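Local coordinates for coat protein (Sulfolobus turreted icosahedral virus, PDB 2BBD), which builds the icosahedral shell of an archaeal virus as its major capsid protein, using a double jelly-roll subunit that probably assembles into trimeric capsomers, at residues A[48-52]-A[141-145]; A[58-64]-A[112-118]; A[123-128]-A[174-180]; A[205-211]-A[282-288]. All blocks are in the same frame, centred on the assembly; numbering follows the deposited sequence.

Contact 1: A[48-52]-A[141-145]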
loop_
_atom_site.group_PDB
_atom_site.type_symbol
_atom_site.label_atom_id
_atom_site.label_comp_id
_atom_site.label_asym_id
_atom_site.label_seq_id
_atom_site.Cartn_x
_atom_site.Cartn_y
_atom_site.Cartn_z
ATOM N N ALA A 48 11.581 -7.142 31.291
ATOM C CA ALA A 48 10.451 -6.928 30.393
ATOM C C ALA A 48 10.955 -6.071 29.249
ATOM O O ALA A 48 11.772 -5.166 29.454
ATOM C CB ALA A 48 9.317 -6.213 31.118
ATOM N N VAL A 49 10.476 -6.361 28.047
ATOM C CA VAL A 49 10.882 -5.612 26.870
ATOM C C VAL A 49 9.734 -4.762 26.356
ATOM O O VAL A 49 8.594 -5.219 26.261
ATOM C CB VAL A 49 11.344 -6.554 25.727
ATOM C CG1 VAL A 49 11.631 -5.744 24.461
ATOM C CG2 VAL A 49 12.589 -7.328 26.164
ATOM N N THR A 50 10.034 -3.511 26.055
ATOM C CA THR A 50 9.034 -2.621 25.508
ATOM C C THR A 50 9.177 -2.736 24.002
ATOM O O THR A 50 10.233 -2.427 23.457
ATOM C CB THR A 50 9.297 -1.170 25.912
ATOM O OG1 THR A 50 9.265 -1.068 27.342
ATOM C CG2 THR A 50 8.239 -0.248 25.310
ATOM N N LEU A 51 8.127 -3.193 23.329
ATOM C CA LEU A 51 8.179 -3.328 21.878
ATOM C C LEU A 51 8.378 -1.952 21.252
ATOM O O LEU A 51 7.986 -0.935 21.826
ATOM C CB LEU A 51 6.904 -4.015 21.372
ATOM C CG LEU A 51 6.908 -5.492 21.781
ATOM C CD1 LEU A 51 5.544 -6.134 21.624
ATOM C CD2 LEU A 51 7.957 -6.217 20.938
ATOM N N PRO A 52 9.004 -1.900 20.066
ATOM C CA PRO A 52 9.260 -0.635 19.371
ATOM C C PRO A 52 8.035 0.192 19.012
ATOM O O PRO A 52 6.902 -0.271 19.091
ATOM C CB PRO A 52 10.054 -1.067 18.135
ATOM C CG PRO A 52 9.595 -2.447 17.893
ATOM C CD PRO A 52 9.478 -3.045 19.268
ATOM N N PRO A 141 12.006 -7.773 16.497
ATOM C CA PRO A 141 12.458 -6.645 17.316
ATOM C C PRO A 141 13.500 -7.145 18.315
ATOM O O PRO A 141 13.503 -8.318 18.690
ATOM C CB PRO A 141 11.179 -6.182 18.012
ATOM C CG PRO A 141 10.109 -6.558 17.023
ATOM C CD PRO A 141 10.546 -7.937 16.584
ATOM N N SER A 142 14.391 -6.263 18.735
ATOM C CA SER A 142 15.417 -6.649 19.684
ATOM C C SER A 142 14.821 -7.180 20.988
ATOM O O SER A 142 13.829 -6.646 21.500
ATOM C CB SER A 142 16.315 -5.451 19.995
ATOM O OG SER A 142 17.262 -5.783 20.997
ATOM N N GLY A 143 15.431 -8.242 21.506
ATOM C CA GLY A 143 15.009 -8.822 22.766
ATOM C C GLY A 143 13.837 -9.776 22.738
ATOM O O GLY A 143 13.427 -10.264 23.792
ATOM N N VAL A 144 13.272 -10.043 21.564
ATOM C CA VAL A 144 12.141 -10.963 21.494
ATOM C C VAL A 144 12.203 -11.929 20.316
ATOM O O VAL A 144 13.014 -11.779 19.402
ATOM C CB VAL A 144 10.787 -10.207 21.415
ATOM C CG1 VAL A 144 10.641 -9.267 22.609
ATOM C CG2 VAL A 144 10.687 -9.446 20.107
ATOM N N SER A 145 11.336 -12.929 20.355
ATOM C CA SER A 145 11.258 -13.910 19.288
ATOM C C SER A 145 9.826 -13.898 18.765
ATOM O O SER A 145 8.888 -13.652 19.527
ATOM C CB SER A 145 11.624 -15.299 19.822
ATOM O OG SER A 145 10.729 -15.701 20.843
#
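Val49 turns CG1 anti to its backbone N (chi1 174°), and Val144 sets its own CG1 anti to its carbonyl carbon (chi1 -57°). These two methyls meet at 4.1 Å, Val49 CG1 to Val144 CG1. The same Val49 CG1 lies 3.8 Å from Ser142 O. Val49 CG2 is 3.9 Å from Gly143 O, so the valine fork rests on the backbone of a tight turn. That turn is a type II beta turn from Pro141 to Val144. Gly143 has the positive phi of 82° that suits glycine at its third position.

The second branch of Val144 serves a different neighbour: Val144 CG2 is 4.3 Å from Leu51 CD2. Beyond Leu51, the two prolines cross at about a right angle, with Pro52 CD 3.8 Å from Pro141 CB. Phe56 touches both Leu51 and Pro141, and strand 103-104 pairs with strand 49-50.

At one end of the subunit, the contact joins the short strand 49-50 and the residues after it to the loop before strand 145-158. No hydrogen bond links the two segments. They meet through small apolar groups, so the contact rests on van der Waals packing, with probably a modest hydrophobic gain at a partly exposed surface.

Contact 2: A[58-64]-A[112-118]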
loop_
_atom_site.group_PDB
_atom_site.type_symbol
_atom_site.label_atom_id
_atom_site.label_comp_id
_atom_site.label_asym_id
_atom_site.label_seq_id
_atom_site.Cartn_x
_atom_site.Cartn_y
_atom_site.Cartn_z
ATOM N N TYR A 58 3.640 -3.423 11.732
ATOM C CA TYR A 58 3.589 -3.564 10.278
ATOM C C TYR A 58 4.938 -3.848 9.640
ATOM O O TYR A 58 4.992 -4.521 8.606
ATOM C CB TYR A 58 2.985 -2.321 9.620
ATOM C CG TYR A 58 1.524 -2.123 9.935
ATOM C CD1 TYR A 58 0.587 -3.117 9.645
ATOM C CD2 TYR A 58 1.072 -0.938 10.510
ATOM C CE1 TYR A 58 -0.761 -2.929 9.918
ATOM C CE2 TYR A 58 -0.276 -0.742 10.787
ATOM C CZ TYR A 58 -1.183 -1.737 10.489
ATOM O OH TYR A 58 -2.512 -1.539 10.751
ATOM N N ASN A 59 6.021 -3.335 10.233
ATOM C CA ASN A 59 7.338 -3.575 9.660
ATOM C C ASN A 59 7.892 -4.980 9.946
ATOM O O ASN A 59 9.081 -5.247 9.735
ATOM C CB ASN A 59 8.341 -2.499 10.095
ATOM C CG ASN A 59 8.606 -2.494 11.585
ATOM O OD1 ASN A 59 8.042 -3.280 12.343
ATOM N ND2 ASN A 59 9.476 -1.594 12.012
ATOM N N LEU A 60 7.037 -5.872 10.442
ATOM C CA LEU A 60 7.458 -7.257 10.660
ATOM C C LEU A 60 7.497 -7.914 9.275
ATOM O O LEU A 60 7.963 -9.049 9.113
ATOM C CB LEU A 60 6.493 -7.997 11.586
ATOM C CG LEU A 60 6.605 -7.631 13.074
ATOM C CD1 LEU A 60 5.627 -8.483 13.873
ATOM C CD2 LEU A 60 8.034 -7.869 13.564
ATOM N N VAL A 61 6.969 -7.191 8.285
ATOM C CA VAL A 61 7.021 -7.626 6.896
ATOM C C VAL A 61 7.790 -6.505 6.229
ATOM O O VAL A 61 7.411 -5.334 6.346
ATOM C CB VAL A 61 5.625 -7.744 6.212
ATOM C CG1 VAL A 61 5.796 -7.717 4.694
ATOM C CG2 VAL A 61 4.948 -9.071 6.588
ATOM N N GLN A 62 8.896 -6.844 5.575
ATOM C CA GLN A 62 9.687 -5.831 4.898
ATOM C C GLN A 62 8.969 -5.369 3.627
ATOM O O GLN A 62 8.689 -4.180 3.473
ATOM C CB GLN A 62 11.086 -6.362 4.563
ATOM C CG GLN A 62 12.000 -5.317 3.929
ATOM C CD GLN A 62 13.475 -5.685 4.010
ATOM O OE1 GLN A 62 14.002 -5.934 5.100
ATOM N NE2 GLN A 62 14.154 -5.708 2.856
ATOM N N THR A 63 8.660 -6.299 2.721
ATOM C CA THR A 63 7.966 -5.928 1.486
ATOM C C THR A 63 6.985 -6.986 0.990
ATOM O O THR A 63 7.158 -8.183 1.238
ATOM C CB THR A 63 8.950 -5.658 0.315
ATOM O OG1 THR A 63 9.611 -6.877 -0.034
ATOM C CG2 THR A 63 9.992 -4.619 0.688
ATOM N N PHE A 64 5.950 -6.520 0.300
ATOM C CA PHE A 64 4.954 -7.394 -0.313
ATOM C C PHE A 64 5.071 -7.190 -1.809
ATOM O O PHE A 64 5.118 -6.049 -2.284
ATOM C CB PHE A 64 3.522 -7.014 0.061
ATOM C CG PHE A 64 3.103 -7.455 1.422
ATOM C CD1 PHE A 64 2.998 -8.800 1.731
ATOM C CD2 PHE A 64 2.761 -6.516 2.390
ATOM C CE1 PHE A 64 2.547 -9.207 2.988
ATOM C CE2 PHE A 64 2.313 -6.911 3.640
ATOM C CZ PHE A 64 2.205 -8.261 3.940
ATOM N N LEU A 112 0.033 -11.747 18.715
ATOM C CA LEU A 112 0.367 -11.057 17.479
ATOM C C LEU A 112 -0.745 -11.297 16.448
ATOM O O LEU A 112 -1.142 -12.445 16.203
ATOM C CB LEU A 112 1.704 -11.576 16.940
ATOM C CG LEU A 112 2.174 -11.150 15.545
ATOM C CD1 LEU A 112 2.512 -9.650 15.499
ATOM C CD2 LEU A 112 3.393 -11.975 15.201
ATOM N N ASN A 113 -1.247 -10.210 15.861
ATOM C CA ASN A 113 -2.301 -10.284 14.848
ATOM C C ASN A 113 -2.280 -9.011 14.010
ATOM O O ASN A 113 -2.801 -7.967 14.414
ATOM C CB ASN A 113 -3.676 -10.472 15.504
ATOM C CG ASN A 113 -4.822 -10.477 14.487
ATOM O OD1 ASN A 113 -4.601 -10.600 13.286
ATOM N ND2 ASN A 113 -6.048 -10.349 14.974
ATOM N N VAL A 114 -1.647 -9.121 12.845
ATOM C CA VAL A 114 -1.496 -8.025 11.902
ATOM C C VAL A 114 -2.162 -8.388 10.572
ATOM O O VAL A 114 -2.000 -9.501 10.059
ATOM C CB VAL A 114 -0.001 -7.737 11.645
ATOM C CG1 VAL A 114 0.161 -6.444 10.837
ATOM C CG2 VAL A 114 0.749 -7.651 12.980
HETATM N N MSE A 115 -2.898 -7.440 10.007
HETATM C CA MSE A 115 -3.587 -7.684 8.751
HETATM C C MSE A 115 -3.260 -6.683 7.647
HETATM O O MSE A 115 -3.005 -5.499 7.911
HETATM C CB MSE A 115 -5.098 -7.686 8.983
HETATM C CG MSE A 115 -5.891 -8.136 7.768
HETATM SE SE MSE A 115 -7.796 -7.991 8.025
HETATM C CE MSE A 115 -8.119 -9.646 8.972
ATOM N N TRP A 116 -3.260 -7.185 6.412
ATOM C CA TRP A 116 -3.022 -6.386 5.212
ATOM C C TRP A 116 -3.949 -6.942 4.144
ATOM O O TRP A 116 -4.198 -8.148 4.103
ATOM C CB TRP A 116 -1.607 -6.548 4.681
ATOM C CG TRP A 116 -0.509 -6.065 5.550
ATOM C CD1 TRP A 116 0.097 -4.842 5.505
ATOM C CD2 TRP A 116 0.228 -6.845 6.494
ATOM N NE1 TRP A 116 1.177 -4.819 6.350
ATOM C CE2 TRP A 116 1.284 -6.037 6.969
ATOM C CE3 TRP A 116 0.104 -8.154 6.982
ATOM C CZ2 TRP A 116 2.219 -6.496 7.903
ATOM C CZ3 TRP A 116 1.038 -8.608 7.921
ATOM C CH2 TRP A 116 2.081 -7.778 8.364
ATOM N N GLU A 117 -4.456 -6.069 3.281
ATOM C CA GLU A 117 -5.324 -6.508 2.198
ATOM C C GLU A 117 -4.860 -5.908 0.890
ATOM O O GLU A 117 -4.319 -4.798 0.857
ATOM C CB GLU A 117 -6.778 -6.103 2.440
ATOM C CG GLU A 117 -7.413 -6.769 3.633
ATOM C CD GLU A 117 -8.929 -6.665 3.629
ATOM O OE1 GLU A 117 -9.459 -5.571 3.319
ATOM O OE2 GLU A 117 -9.586 -7.679 3.949
ATOM N N PHE A 118 -5.061 -6.663 -0.183
ATOM C CA PHE A 118 -4.692 -6.237 -1.518
ATOM C C PHE A 118 -5.978 -6.176 -2.336
ATOM O O PHE A 118 -6.669 -7.182 -2.522
ATOM C CB PHE A 118 -3.714 -7.231 -2.164
ATOM C CG PHE A 118 -2.454 -7.448 -1.371
ATOM C CD1 PHE A 118 -2.465 -8.221 -0.214
ATOM C CD2 PHE A 118 -1.266 -6.834 -1.754
ATOM C CE1 PHE A 118 -1.309 -8.378 0.559
ATOM C CE2 PHE A 118 -0.108 -6.978 -0.999
ATOM C CZ PHE A 118 -0.129 -7.752 0.164
#
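Tyr58, Phe64, Trp116 and Phe118 form an aromatic cluster in the core of a jelly-roll beta sandwich. Strands 61-64 and 112-118 belong to its two facing sheets. Their axes pass 11.1 Å apart and run nearly parallel, at 10°.

The tight part is a chain of edge-to-face stacks. Phe118 sends its edge to one face of Phe64, with Phe118 CZ 3.5 Å from Phe64 CG. Phe64 points its edge at a face of Trp116, the planes at 72°, with Phe64 CE2 3.5 Å from Trp116 CG. Tyr58 turns its edge to a face of the Trp116 five-membered ring, offset. Val114 CG1 covers the indole face opposite Phe64 and lies 3.6 Å from Tyr58 CD1. Val61 CG2 packs on Trp116 CH2 at 3.6 Å. Leu60 and Leu112 meet tip to tip through their CD1 methyls.

The outer faces of the sheets are looser. Gln62 is exposed and Thr63, Asn113 and Glu117 partly so; none touches the facing segment. Glu117 makes salt bridges with Lys32 and Arg34.

Two polar ends bond outside the segments: Tyr58 OH to Asn94 OD1, Trp116 NE1 to Gly79 O. Tyr58 O lies at the indole edge, in its plane, 3.5 Å from Trp116 CZ2.

Contact 3: A[123-128]-A[174-180]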
loop_
_atom_site.group_PDB
_atom_site.type_symbol
_atom_site.label_atom_id
_atom_site.label_comp_id
_atom_site.label_asym_id
_atom_site.label_seq_id
_atom_site.Cartn_x
_atom_site.Cartn_y
_atom_site.Cartn_z
ATOM N N PHE A 123 -9.775 -8.815 -10.888
ATOM C CA PHE A 123 -8.729 -9.454 -11.673
ATOM C C PHE A 123 -9.171 -10.761 -12.332
ATOM O O PHE A 123 -9.682 -11.662 -11.667
ATOM C CB PHE A 123 -7.533 -9.710 -10.757
ATOM C CG PHE A 123 -6.272 -10.041 -11.479
ATOM C CD1 PHE A 123 -5.585 -9.063 -12.184
ATOM C CD2 PHE A 123 -5.763 -11.338 -11.451
ATOM C CE1 PHE A 123 -4.398 -9.369 -12.859
ATOM C CE2 PHE A 123 -4.578 -11.657 -12.119
ATOM C CZ PHE A 123 -3.893 -10.670 -12.825
ATOM N N PRO A 124 -8.978 -10.878 -13.657
ATOM C CA PRO A 124 -9.358 -12.079 -14.413
ATOM C C PRO A 124 -8.316 -13.186 -14.207
ATOM O O PRO A 124 -7.608 -13.591 -15.140
ATOM C CB PRO A 124 -9.408 -11.565 -15.847
ATOM C CG PRO A 124 -8.260 -10.583 -15.874
ATOM C CD PRO A 124 -8.391 -9.849 -14.541
ATOM N N ALA A 125 -8.239 -13.670 -12.973
ATOM C CA ALA A 125 -7.264 -14.682 -12.587
ATOM C C ALA A 125 -7.301 -15.965 -13.408
ATOM O O ALA A 125 -6.267 -16.575 -13.647
ATOM C CB ALA A 125 -7.423 -15.002 -11.108
ATOM N N THR A 126 -8.487 -16.373 -13.841
ATOM C CA THR A 126 -8.617 -17.593 -14.629
ATOM C C THR A 126 -8.054 -17.436 -16.043
ATOM O O THR A 126 -7.968 -18.402 -16.793
ATOM C CB THR A 126 -10.089 -18.031 -14.725
ATOM O OG1 THR A 126 -10.864 -16.983 -15.321
ATOM C CG2 THR A 126 -10.644 -18.334 -13.341
HETATM N N MSE A 127 -7.642 -16.224 -16.398
HETATM C CA MSE A 127 -7.110 -15.978 -17.731
HETATM C C MSE A 127 -5.611 -15.707 -17.766
HETATM O O MSE A 127 -5.030 -15.511 -18.839
HETATM C CB MSE A 127 -7.878 -14.820 -18.374
HETATM C CG MSE A 127 -9.346 -15.158 -18.613
HETATM SE SE MSE A 127 -10.371 -13.760 -19.479
HETATM C CE MSE A 127 -9.659 -13.940 -21.276
ATOM N N VAL A 128 -4.979 -15.710 -16.597
ATOM C CA VAL A 128 -3.545 -15.455 -16.518
ATOM C C VAL A 128 -2.822 -16.641 -15.881
ATOM O O VAL A 128 -3.456 -17.566 -15.377
ATOM C CB VAL A 128 -3.235 -14.184 -15.682
ATOM C CG1 VAL A 128 -4.017 -12.988 -16.220
ATOM C CG2 VAL A 128 -3.568 -14.433 -14.221
ATOM N N GLY A 174 -7.393 -10.306 -26.994
ATOM C CA GLY A 174 -8.050 -11.478 -26.438
ATOM C C GLY A 174 -7.488 -12.037 -25.137
ATOM O O GLY A 174 -7.885 -13.117 -24.709
ATOM N N GLU A 175 -6.577 -11.309 -24.497
ATOM C CA GLU A 175 -5.978 -11.770 -23.245
ATOM C C GLU A 175 -6.866 -11.616 -22.009
ATOM O O GLU A 175 -6.972 -12.539 -21.203
ATOM C CB GLU A 175 -4.646 -11.058 -23.012
ATOM C CG GLU A 175 -3.623 -11.342 -24.103
ATOM C CD GLU A 175 -2.237 -10.806 -23.778
ATOM O OE1 GLU A 175 -1.350 -10.900 -24.657
ATOM O OE2 GLU A 175 -2.027 -10.298 -22.653
HETATM N N MSE A 176 -7.507 -10.462 -21.857
HETATM C CA MSE A 176 -8.368 -10.222 -20.701
HETATM C C MSE A 176 -9.660 -9.522 -21.088
HETATM O O MSE A 176 -9.802 -9.032 -22.206
HETATM C CB MSE A 176 -7.667 -9.327 -19.675
HETATM C CG MSE A 176 -6.275 -9.736 -19.262
HETATM SE SE MSE A 176 -5.620 -8.440 -17.937
HETATM C CE MSE A 176 -4.480 -9.613 -16.886
ATOM N N PRO A 177 -10.624 -9.460 -20.153
ATOM C CA PRO A 177 -11.883 -8.786 -20.469
ATOM C C PRO A 177 -11.589 -7.329 -20.827
ATOM O O PRO A 177 -10.635 -6.732 -20.311
ATOM C CB PRO A 177 -12.679 -8.914 -19.172
ATOM C CG PRO A 177 -12.197 -10.214 -18.615
ATOM C CD PRO A 177 -10.705 -10.152 -18.854
ATOM N N LEU A 178 -12.402 -6.768 -21.719
ATOM C CA LEU A 178 -12.245 -5.383 -22.154
ATOM C C LEU A 178 -12.359 -4.408 -20.983
ATOM O O LEU A 178 -11.571 -3.472 -20.876
ATOM C CB LEU A 178 -13.314 -5.038 -23.198
ATOM C CG LEU A 178 -13.281 -3.635 -23.810
ATOM C CD1 LEU A 178 -12.074 -3.512 -24.738
ATOM C CD2 LEU A 178 -14.575 -3.387 -24.592
ATOM N N ALA A 179 -13.343 -4.635 -20.115
ATOM C CA ALA A 179 -13.590 -3.772 -18.960
ATOM C C ALA A 179 -12.668 -4.047 -17.770
ATOM O O ALA A 179 -13.067 -3.881 -16.613
ATOM C CB ALA A 179 -15.049 -3.910 -18.516
ATOM N N THR A 180 -11.435 -4.449 -18.046
ATOM C CA THR A 180 -10.497 -4.756 -16.980
ATOM C C THR A 180 -9.747 -3.552 -16.403
ATOM O O THR A 180 -9.164 -2.750 -17.136
ATOM C CB THR A 180 -9.450 -5.797 -17.448
ATOM O OG1 THR A 180 -10.090 -7.064 -17.653
ATOM C CG2 THR A 180 -8.336 -5.952 -16.401
#
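The backbones come closest at Met127 and Met176, with CA atoms 6.6 Å apart, where an inverse gamma turn centred on Pro124 and a 3-10 turn at 125-127 face a chain that ends in a type I beta turn from Pro177 to Thr180. No hydrogen bond crosses between them. The side chains do the work.

Two proline rings make the middle of the contact: Pro124 CB lies 3.6 Å from Pro177 CD. The same Pro177 CD is 3.7 Å from the selenium of Met127, whose side chain runs alongside the ring, pointing the other way. Met127 and Met176 are both selenomethionines.

Met176 reaches the other way. Its CG lies anti to the carbonyl carbon (chi1 -51°), and the selenium of Met176 passes across Pro124 at about a right angle, 4.0 Å from Pro124 CG. The terminal CE sits in the corner formed by Phe123, Pro124 and Val128. Met176 CE is 4.0 Å from Phe123 CE1 and 3.5 Å from Val128 CG1, the latter tighter than usual for two carbons.

Thr180 holds its own turn, with Thr180 OG1 donating to Pro177 O at 2.7 Å. Met176 N is bound by Tyr316 OH, and Phe29 covers Pro124 and Pro177.

Segment 123-128 connects two strands at one end of the first jelly roll. Segment 174-180 leads into strand 182-193 and probably belongs to the linker between the two jelly rolls, consistent with a double jelly-roll capsid protein.

Contact 4: A[205-211]-A[282-288]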
loop_
_atom_site.group_PDB
_atom_site.type_symbol
_atom_site.label_atom_id
_atom_site.label_comp_id
_atom_site.label_asym_id
_atom_site.label_seq_id
_atom_site.Cartn_x
_atom_site.Cartn_y
_atom_site.Cartn_z
ATOM N N LEU A 205 5.618 12.205 -10.853
ATOM C CA LEU A 205 4.721 11.060 -10.954
ATOM C C LEU A 205 4.916 10.528 -12.367
ATOM O O LEU A 205 4.865 11.291 -13.330
ATOM C CB LEU A 205 3.258 11.473 -10.785
ATOM C CG LEU A 205 2.834 12.310 -9.579
ATOM C CD1 LEU A 205 1.339 12.125 -9.377
ATOM C CD2 LEU A 205 3.599 11.898 -8.336
ATOM N N GLN A 206 5.155 9.231 -12.504
ATOM C CA GLN A 206 5.341 8.676 -13.835
ATOM C C GLN A 206 4.015 8.536 -14.548
ATOM O O GLN A 206 2.987 8.269 -13.932
ATOM C CB GLN A 206 6.020 7.317 -13.761
ATOM C CG GLN A 206 5.259 6.306 -12.948
ATOM C CD GLN A 206 5.977 4.976 -12.887
ATOM O OE1 GLN A 206 6.017 4.229 -13.869
ATOM N NE2 GLN A 206 6.566 4.677 -11.734
ATOM N N PRO A 207 4.016 8.735 -15.869
ATOM C CA PRO A 207 2.780 8.611 -16.638
ATOM C C PRO A 207 2.543 7.124 -16.919
ATOM O O PRO A 207 3.362 6.286 -16.550
ATOM C CB PRO A 207 3.094 9.398 -17.901
ATOM C CG PRO A 207 4.536 9.062 -18.124
ATOM C CD PRO A 207 5.128 9.186 -16.725
ATOM N N GLY A 208 1.428 6.803 -17.564
ATOM C CA GLY A 208 1.132 5.418 -17.879
ATOM C C GLY A 208 0.197 4.762 -16.879
ATOM O O GLY A 208 -0.039 3.552 -16.929
ATOM N N GLN A 209 -0.331 5.556 -15.958
ATOM C CA GLN A 209 -1.249 5.031 -14.958
ATOM C C GLN A 209 -2.203 6.128 -14.502
ATOM O O GLN A 209 -1.993 7.309 -14.782
ATOM C CB GLN A 209 -0.473 4.476 -13.753
ATOM C CG GLN A 209 0.377 5.510 -13.028
ATOM C CD GLN A 209 1.251 4.909 -11.926
ATOM O OE1 GLN A 209 0.889 4.927 -10.750
ATOM N NE2 GLN A 209 2.406 4.367 -12.314
ATOM N N ILE A 210 -3.257 5.719 -13.806
ATOM C CA ILE A 210 -4.254 6.636 -13.289
ATOM C C ILE A 210 -4.079 6.646 -11.770
ATOM O O ILE A 210 -4.205 5.605 -11.123
ATOM C CB ILE A 210 -5.667 6.149 -13.679
ATOM C CG1 ILE A 210 -5.773 6.088 -15.211
ATOM C CG2 ILE A 210 -6.726 7.081 -13.115
ATOM C CD1 ILE A 210 -6.972 5.333 -15.730
ATOM N N TYR A 211 -3.767 7.821 -11.216
ATOM C CA TYR A 211 -3.541 7.988 -9.776
ATOM C C TYR A 211 -4.812 8.260 -8.989
ATOM O O TYR A 211 -5.538 9.219 -9.256
ATOM C CB TYR A 211 -2.545 9.127 -9.535
ATOM C CG TYR A 211 -1.147 8.815 -10.011
ATOM C CD1 TYR A 211 -0.148 8.439 -9.114
ATOM C CD2 TYR A 211 -0.826 8.864 -11.370
ATOM C CE1 TYR A 211 1.134 8.120 -9.555
ATOM C CE2 TYR A 211 0.454 8.548 -11.819
ATOM C CZ TYR A 211 1.423 8.174 -10.907
ATOM O OH TYR A 211 2.679 7.833 -11.356
ATOM N N ASP A 282 -10.094 10.995 -10.749
ATOM C CA ASP A 282 -8.716 10.633 -10.449
ATOM C C ASP A 282 -7.778 11.278 -11.451
ATOM O O ASP A 282 -8.195 11.690 -12.531
ATOM C CB ASP A 282 -8.522 9.116 -10.494
ATOM C CG ASP A 282 -9.419 8.382 -9.527
ATOM O OD1 ASP A 282 -9.565 8.840 -8.374
ATOM O OD2 ASP A 282 -9.972 7.336 -9.922
ATOM N N LEU A 283 -6.504 11.348 -11.088
ATOM C CA LEU A 283 -5.494 11.941 -11.947
ATOM C C LEU A 283 -5.060 10.931 -13.006
ATOM O O LEU A 283 -4.264 10.029 -12.734
ATOM C CB LEU A 283 -4.290 12.366 -11.105
ATOM C CG LEU A 283 -3.191 13.125 -11.838
ATOM C CD1 LEU A 283 -3.785 14.383 -12.465
ATOM C CD2 LEU A 283 -2.078 13.483 -10.863
ATOM N N ASP A 284 -5.579 11.093 -14.219
ATOM C CA ASP A 284 -5.266 10.182 -15.314
ATOM C C ASP A 284 -4.057 10.614 -16.126
ATOM O O ASP A 284 -4.129 11.542 -16.930
ATOM C CB ASP A 284 -6.486 10.043 -16.228
ATOM C CG ASP A 284 -6.217 9.175 -17.448
ATOM O OD1 ASP A 284 -5.102 8.629 -17.575
ATOM O OD2 ASP A 284 -7.133 9.036 -18.285
ATOM N N LEU A 285 -2.943 9.923 -15.928
ATOM C CA LEU A 285 -1.726 10.244 -16.650
ATOM C C LEU A 285 -1.360 9.148 -17.645
ATOM O O LEU A 285 -0.196 9.022 -18.032
ATOM C CB LEU A 285 -0.577 10.451 -15.665
ATOM C CG LEU A 285 -0.764 11.537 -14.599
ATOM C CD1 LEU A 285 0.558 11.725 -13.869
ATOM C CD2 LEU A 285 -1.204 12.863 -15.231
ATOM N N THR A 286 -2.354 8.366 -18.064
ATOM C CA THR A 286 -2.121 7.266 -19.001
ATOM C C THR A 286 -1.273 7.649 -20.212
ATOM O O THR A 286 -0.349 6.924 -20.578
ATOM C CB THR A 286 -3.446 6.668 -19.509
ATOM O OG1 THR A 286 -4.243 6.253 -18.394
ATOM C CG2 THR A 286 -3.178 5.458 -20.398
ATOM N N HIS A 287 -1.576 8.780 -20.837
ATOM C CA HIS A 287 -0.812 9.208 -22.003
ATOM C C HIS A 287 -0.095 10.543 -21.797
ATOM O O HIS A 287 0.322 11.190 -22.757
ATOM C CB HIS A 287 -1.728 9.288 -23.230
ATOM C CG HIS A 287 -2.236 7.955 -23.695
ATOM N ND1 HIS A 287 -1.397 6.945 -24.116
ATOM C CD2 HIS A 287 -3.496 7.474 -23.821
ATOM C CE1 HIS A 287 -2.118 5.900 -24.481
ATOM N NE2 HIS A 287 -3.395 6.194 -24.314
ATOM N N ALA A 288 0.056 10.941 -20.541
ATOM C CA ALA A 288 0.721 12.194 -20.208
ATOM C C ALA A 288 2.227 12.108 -20.440
ATOM O O ALA A 288 2.792 11.018 -20.497
ATOM C CB ALA A 288 0.436 12.560 -18.744
#
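The Tyr211 ring has Leu283 O at its edge, close to its plane, and Leu205 CD1 over the centre of one face. Gln209 OE1 lies 3.2 Å above the opposite face, toward the rim, and is held there by Ser311 OG. Gln206 O is also at the edge, in plane, and accepts from Tyr211 OH at 2.6 Å on a lone pair, which fixes the far end of the ring. Leu285 CD1 approaches obliquely, 3.8 Å from Tyr211 CE2, with Leu285 CG anti to its carbonyl carbon (chi1 -58°) directing the branch there.

The backbones form an antiparallel ladder at the edge of a sheet. Tyr211 and Leu283 are the hydrogen-bonded pair: Tyr211 N donates to Leu283 O at 2.7 Å, and Leu283 N to Tyr211 O at 3.0 Å. Ile210 and Asp284 are the non-hydrogen-bonded pair. Leu285 N donates to Gln209 O. Gly208 N reaches Leu285 O at 2.8 Å, nearly straight at 167° but well above the carbonyl plane. Ala288 N meets that oxygen from the opposite face, closing a type I turn.

On the side of Ile210, Asp284 OD1 makes an Asx turn, accepting from Thr286 N at 2.8 Å, nearly end-on, and from Thr286 OG1 on its syn side. Ile210 CG1 lies 3.5 Å from both Asp284 OD1 and Thr286 OG1. Tyr317 OH binds the other oxygen, OD2.

Only backbone hydrogen bonds cross between the segments; the side-chain bonds shape each segment from within. Leu285 O both joins the segments and closes its own turn, while Asp284 OD1 fixes Thr286 in its turn.

How the contacts relate
Contacts 1 and 2 lie in the first jelly roll, contact 3 joins its end to the probable linker, and contact 4 lies in the second. Contacts 1 and 2 touch through Pro141 and Leu60, with centres about 18 Å apart. Along the chain, contact 2 falls between the segments of contact 1. Contact 3 has its centre about 46 Å from that of contact 1, although their segments alternate. Strand 108-123 runs from contact 2 to contact 3. Contacts 2 and 4 both reach the eight-stranded mixed sheet. Contact 4 closes last, about 21 Å from contact 3 between centres. They sample the two ends and core of the first jelly roll and a sheet edge of the second.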